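Local coordinates for uncharacterized protein (Bacteroides ovatus, PDB 4ID2), which is of unknown function, a DUF4738 family member with a beta-barrel-like fold that pairs strand edges between chains in the crystal, at the interface of chains A and B and the interface of chains A and C. Coordinates in Å, arbitrary orientation; residue numbers count along the deposited sequence, not the author numbering. Chains: chain A/B/C, Uncharacterized protein.

Contact 1: the interface of chains A and B. Residues chain A 135-137, 153, 155; chain B 155-157.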
loop_
_atom_site.group_PDB
_atom_site.type_symbol
_atom_site.label_atom_id
_atom_site.label_comp_id
_atom_site.label_asym_id
_atom_site.label_seq_id
_atom_site.Cartn_x
_atom_site.Cartn_y
_atom_site.Cartn_z
ATOM N N TYR A 135 -5.327 9.928 -2.373
ATOM C CA TYR A 135 -5.862 9.498 -3.661
ATOM C C TYR A 135 -5.690 8.001 -3.842
ATOM O O TYR A 135 -4.818 7.385 -3.225
ATOM C CB TYR A 135 -5.233 10.276 -4.825
ATOM C CG TYR A 135 -3.769 9.989 -5.041
ATOM C CD1 TYR A 135 -3.353 9.044 -5.971
ATOM C CD2 TYR A 135 -2.794 10.693 -4.347
ATOM C CE1 TYR A 135 -2.003 8.799 -6.201
ATOM C CE2 TYR A 135 -1.439 10.438 -4.547
ATOM C CZ TYR A 135 -1.043 9.497 -5.484
ATOM O OH TYR A 135 0.296 9.233 -5.687
HETATM N N MSE A 136 -6.537 7.419 -4.695
HETATM C CA MSE A 136 -6.568 5.988 -4.926
HETATM C C MSE A 136 -5.933 5.660 -6.267
HETATM O O MSE A 136 -6.426 6.117 -7.287
HETATM C CB MSE A 136 -8.009 5.494 -4.884
HETATM C CG MSE A 136 -8.150 4.012 -5.121
HETATM SE SE MSE A 136 -10.018 3.587 -5.050
HETATM C CE MSE A 136 -10.039 3.087 -3.067
ATOM N N PRO A 137 -4.872 4.834 -6.292
ATOM C CA PRO A 137 -4.251 4.476 -7.575
ATOM C C PRO A 137 -5.074 3.436 -8.336
ATOM O O PRO A 137 -5.563 2.471 -7.745
ATOM C CB PRO A 137 -2.884 3.922 -7.155
ATOM C CG PRO A 137 -3.099 3.390 -5.792
ATOM C CD PRO A 137 -4.166 4.210 -5.153
ATOM N N VAL A 153 -5.260 -0.915 -8.299
ATOM C CA VAL A 153 -3.887 -1.196 -7.887
ATOM C C VAL A 153 -3.957 -1.885 -6.528
ATOM O O VAL A 153 -4.515 -1.307 -5.595
ATOM C CB VAL A 153 -3.040 0.096 -7.864
ATOM C CG1 VAL A 153 -1.657 -0.148 -7.258
ATOM C CG2 VAL A 153 -2.933 0.688 -9.270
ATOM N N ILE A 155 -1.969 -4.455 -3.355
ATOM C CA ILE A 155 -0.714 -4.420 -2.627
ATOM C C ILE A 155 -0.366 -5.711 -1.948
ATOM O O ILE A 155 -1.236 -6.509 -1.614
ATOM C CB ILE A 155 -0.742 -3.310 -1.543
ATOM C CG1 ILE A 155 -1.951 -3.472 -0.570
ATOM C CG2 ILE A 155 -0.712 -1.919 -2.172
ATOM C CD1 ILE A 155 -1.606 -3.235 0.883
ATOM N N ILE B 155 -5.893 0.376 -0.337
ATOM C CA ILE B 155 -4.980 1.466 -0.047
ATOM C C ILE B 155 -5.332 2.756 -0.727
ATOM O O ILE B 155 -5.974 2.769 -1.772
ATOM C CB ILE B 155 -3.533 1.092 -0.464
ATOM C CG1 ILE B 155 -3.447 0.672 -1.964
ATOM C CG2 ILE B 155 -2.950 0.019 0.453
ATOM C CD1 ILE B 155 -2.247 1.237 -2.692
ATOM N N LEU B 156 -4.878 3.843 -0.105
ATOM C CA LEU B 156 -4.829 5.196 -0.618
ATOM C C LEU B 156 -3.387 5.640 -0.545
ATOM O O LEU B 156 -2.651 5.152 0.305
ATOM C CB LEU B 156 -5.726 6.147 0.177
ATOM C CG LEU B 156 -7.212 5.823 0.263
ATOM C CD1 LEU B 156 -7.964 6.996 0.868
ATOM C CD2 LEU B 156 -7.814 5.548 -1.100
ATOM N N GLU B 157 -2.982 6.558 -1.423
ATOM C CA GLU B 157 -1.628 7.089 -1.460
ATOM C C GLU B 157 -1.619 8.520 -0.970
ATOM O O GLU B 157 -2.518 9.282 -1.318
ATOM C CB GLU B 157 -1.079 7.029 -2.878
ATOM C CG GLU B 157 -0.762 5.625 -3.341
ATOM C CD GLU B 157 -0.217 5.554 -4.757
ATOM O OE1 GLU B 157 -0.100 6.600 -5.430
ATOM O OE2 GLU B 157 0.126 4.437 -5.192
HETATM O O HOH W 1 -6.290 -0.842 -3.140
#
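A:Tyr135 and B:Glu157 meet through two different first torsions. The tyrosine CG lies between its own backbone N and carbonyl carbon (chi1 67°). The paired backbone sets B:Glu157 CB over one face of the phenol ring, 3.8 Å from the ring centroid and offset toward the rim; CG anti to the carbonyl carbon (chi1 -72°) and an extended chain then carry the carboxylate toward the phenol oxygen. OE1 of B:Glu157 comes to that oxygen from above the ring plane, on the face that CB covers and well tilted out of the plane. The OH of A:Tyr135 gives OE1 of B:Glu157 a hydrogen bond (2.7 Å), met nearly along the C-O axis, with ring and carboxylate planes 82° apart. The other oxygen, OE2 of B:Glu157, rests near CG of A:Pro137 (3.4 Å), so the proline ring flanks the carboxylate.

Backbone pairing sets the register. B:Glu157 N donates to A:Tyr135 O (2.7 Å), and A:Tyr135 N donates to B:Glu157 O (3.1 Å). Apolar contacts continue along the strand: CD2 of B:Leu156 touches CB of A:Met136, a selenomethionine. A:Ile155 and B:Ile155 exchange CD1-to-CG2 contacts across the two-fold, each 3.5 Å, and CD1 of B:Ile155 also nears CG of A:Pro137. A water joins A:Val153 O to B:Ile155 N.

The site is an antiparallel bridge between strand 134-142 of chain A and the C-terminal strand 154-158 of chain B, which extends away from its own body to lie beside the partner's sheet.

Contact 2: the interface of chains A and C. Residues chain A 34-38, 113; chain C 34-37.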
loop_
_atom_site.group_PDB
_atom_site.type_symbol
_atom_site.label_atom_id
_atom_site.label_comp_id
_atom_site.label_asym_id
_atom_site.label_seq_id
_atom_site.Cartn_x
_atom_site.Cartn_y
_atom_site.Cartn_z
ATOM N N SER A 34 -1.817 17.258 -21.442
ATOM C CA SER A 34 -0.478 16.791 -21.821
ATOM C C SER A 34 -0.548 15.858 -23.019
ATOM O O SER A 34 -1.551 15.176 -23.222
ATOM C CB SER A 34 0.247 16.115 -20.662
ATOM O OG SER A 34 -0.438 14.968 -20.199
ATOM N N GLU A 35 0.511 15.885 -23.829
ATOM C CA GLU A 35 0.667 15.099 -25.052
ATOM C C GLU A 35 1.904 14.223 -24.862
ATOM O O GLU A 35 2.954 14.755 -24.522
ATOM C CB GLU A 35 0.788 16.056 -26.269
ATOM C CG GLU A 35 1.405 15.493 -27.545
ATOM C CD GLU A 35 0.595 14.504 -28.360
ATOM O OE1 GLU A 35 -0.443 14.014 -27.862
ATOM O OE2 GLU A 35 1.008 14.211 -29.506
ATOM N N THR A 36 1.784 12.900 -25.067
ATOM C CA THR A 36 2.894 11.963 -24.895
ATOM C C THR A 36 3.125 11.153 -26.161
ATOM O O THR A 36 2.179 10.592 -26.712
ATOM C CB THR A 36 2.633 11.018 -23.710
ATOM O OG1 THR A 36 2.296 11.799 -22.569
ATOM C CG2 THR A 36 3.841 10.154 -23.375
ATOM N N ASP A 37 4.382 11.068 -26.592
ATOM C CA ASP A 37 4.801 10.291 -27.748
ATOM C C ASP A 37 5.638 9.117 -27.266
ATOM O O ASP A 37 6.562 9.305 -26.467
ATOM C CB ASP A 37 5.602 11.159 -28.736
ATOM C CG ASP A 37 4.800 12.249 -29.423
ATOM O OD1 ASP A 37 3.553 12.204 -29.356
ATOM O OD2 ASP A 37 5.420 13.150 -30.026
ATOM N N PHE A 38 5.301 7.908 -27.726
ATOM C CA PHE A 38 6.018 6.696 -27.350
ATOM C C PHE A 38 5.856 5.632 -28.426
ATOM O O PHE A 38 5.010 5.769 -29.313
ATOM C CB PHE A 38 5.505 6.174 -26.002
ATOM C CG PHE A 38 4.042 5.804 -26.012
ATOM C CD1 PHE A 38 3.634 4.522 -26.354
ATOM C CD2 PHE A 38 3.069 6.741 -25.698
ATOM C CE1 PHE A 38 2.287 4.193 -26.390
ATOM C CE2 PHE A 38 1.722 6.412 -25.745
ATOM C CZ PHE A 38 1.338 5.140 -26.084
ATOM N N TYR A 113 0.054 8.529 -19.062
ATOM C CA TYR A 113 0.794 7.440 -19.707
ATOM C C TYR A 113 1.820 6.925 -18.701
ATOM O O TYR A 113 2.551 7.734 -18.123
ATOM C CB TYR A 113 1.495 7.919 -21.000
ATOM C CG TYR A 113 2.476 6.901 -21.550
ATOM C CD1 TYR A 113 2.032 5.787 -22.253
ATOM C CD2 TYR A 113 3.836 7.001 -21.283
ATOM C CE1 TYR A 113 2.923 4.825 -22.719
ATOM C CE2 TYR A 113 4.736 6.036 -21.733
ATOM C CZ TYR A 113 4.274 4.949 -22.453
ATOM O OH TYR A 113 5.129 3.985 -22.931
ATOM N N SER C 34 10.120 7.931 -23.892
ATOM C CA SER C 34 8.889 8.706 -24.121
ATOM C C SER C 34 9.156 10.214 -24.037
ATOM O O SER C 34 9.982 10.652 -23.234
ATOM C CB SER C 34 7.773 8.303 -23.158
ATOM O OG SER C 34 7.962 8.802 -21.845
ATOM N N GLU C 35 8.468 10.990 -24.897
ATOM C CA GLU C 35 8.570 12.448 -25.002
ATOM C C GLU C 35 7.205 13.020 -24.607
ATOM O O GLU C 35 6.201 12.592 -25.169
ATOM C CB GLU C 35 8.994 12.843 -26.442
ATOM C CG GLU C 35 8.718 14.281 -26.884
ATOM C CD GLU C 35 9.575 15.385 -26.298
ATOM O OE1 GLU C 35 10.308 15.132 -25.316
ATOM O OE2 GLU C 35 9.497 16.522 -26.820
ATOM N N THR C 36 7.161 13.965 -23.653
ATOM C CA THR C 36 5.914 14.574 -23.188
ATOM C C THR C 36 5.963 16.093 -23.313
ATOM O O THR C 36 6.925 16.714 -22.874
ATOM C CB THR C 36 5.626 14.183 -21.735
ATOM O OG1 THR C 36 5.704 12.771 -21.625
ATOM C CG2 THR C 36 4.244 14.637 -21.269
ATOM N N ASP C 37 4.905 16.680 -23.880
ATOM C CA ASP C 37 4.753 18.118 -24.029
ATOM C C ASP C 37 3.627 18.581 -23.119
ATOM O O ASP C 37 2.543 17.993 -23.129
ATOM C CB ASP C 37 4.463 18.495 -25.493
ATOM C CG ASP C 37 5.609 18.245 -26.455
ATOM O OD1 ASP C 37 6.746 18.018 -25.984
ATOM O OD2 ASP C 37 5.371 18.275 -27.678
#
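Strand 33-40 of chain A lies antiparallel to the same strand of chain C, and A:Tyr113 from strand 107-116 reaches the margin of the pairing. The register is symmetric about A:Thr36 and C:Thr36, which face each other, with A:Glu35 opposite C:Asp37 and A:Asp37 opposite C:Glu35.

Four backbone hydrogen bonds give the evidence for a continuous sheet. A:Glu35 N donates to C:Asp37 O at 3.0 Å and C:Asp37 N to A:Glu35 O at 2.8 Å. On the other side of the two-fold, which passes between A:Thr36 and C:Thr36, A:Asp37 N binds C:Glu35 O (2.8 Å, 174° at H) and C:Glu35 N binds A:Asp37 O (3.0 Å).

Side chains add little polar bonding. At the centre the two threonines cross obliquely. Each has OG1 anti to its carbonyl carbon (chi1 -51° in A:Thr36), and OG1 of A:Thr36 stands 3.7 Å from both OG1 and CG2 of C:Thr36, a van der Waals approach. The ring of A:Tyr113 brings its edge atom CE2 to CB of C:Ser34 (4.0 Å). That ring is held within its own chain, since CE1 of A:Tyr113 sits over the centre of the A:Phe38 ring.

Acidic groups gather here without their charged atoms touching. CG of A:Glu35 is anti to its backbone N and the chain bends at chi2, while CG of C:Asp37 is anti to its carbonyl carbon; OE2 of A:Glu35 thereby lies 6.2 Å from OD2 of C:Asp37, as does the twin pair. OD2 of A:Asp37 is 5.6 Å from OD2 of C:Asp37. These like charges may repel and might raise the carboxylate pKa values.

The contact thus joins two subunits edge to edge into one sheet, a pairing that may or may not persist in solution.

The C-alpha centres of contact 1 and contact 2 lie about 24 Å apart, and the two share no residue or strand: contact 1 uses strands 134-142 and 154-158, contact 2 strands 33-40 and 107-116. Chain A takes part in both, meeting chain B at the first and chain C at the second. Each interface is two-fold symmetric, so every copy can offer two separate surfaces, one built on a projecting C-terminal strand and one on a paired sheet edge. Combining the two would suit the four-copy deposited assembly, although its biological relevance remains an inference.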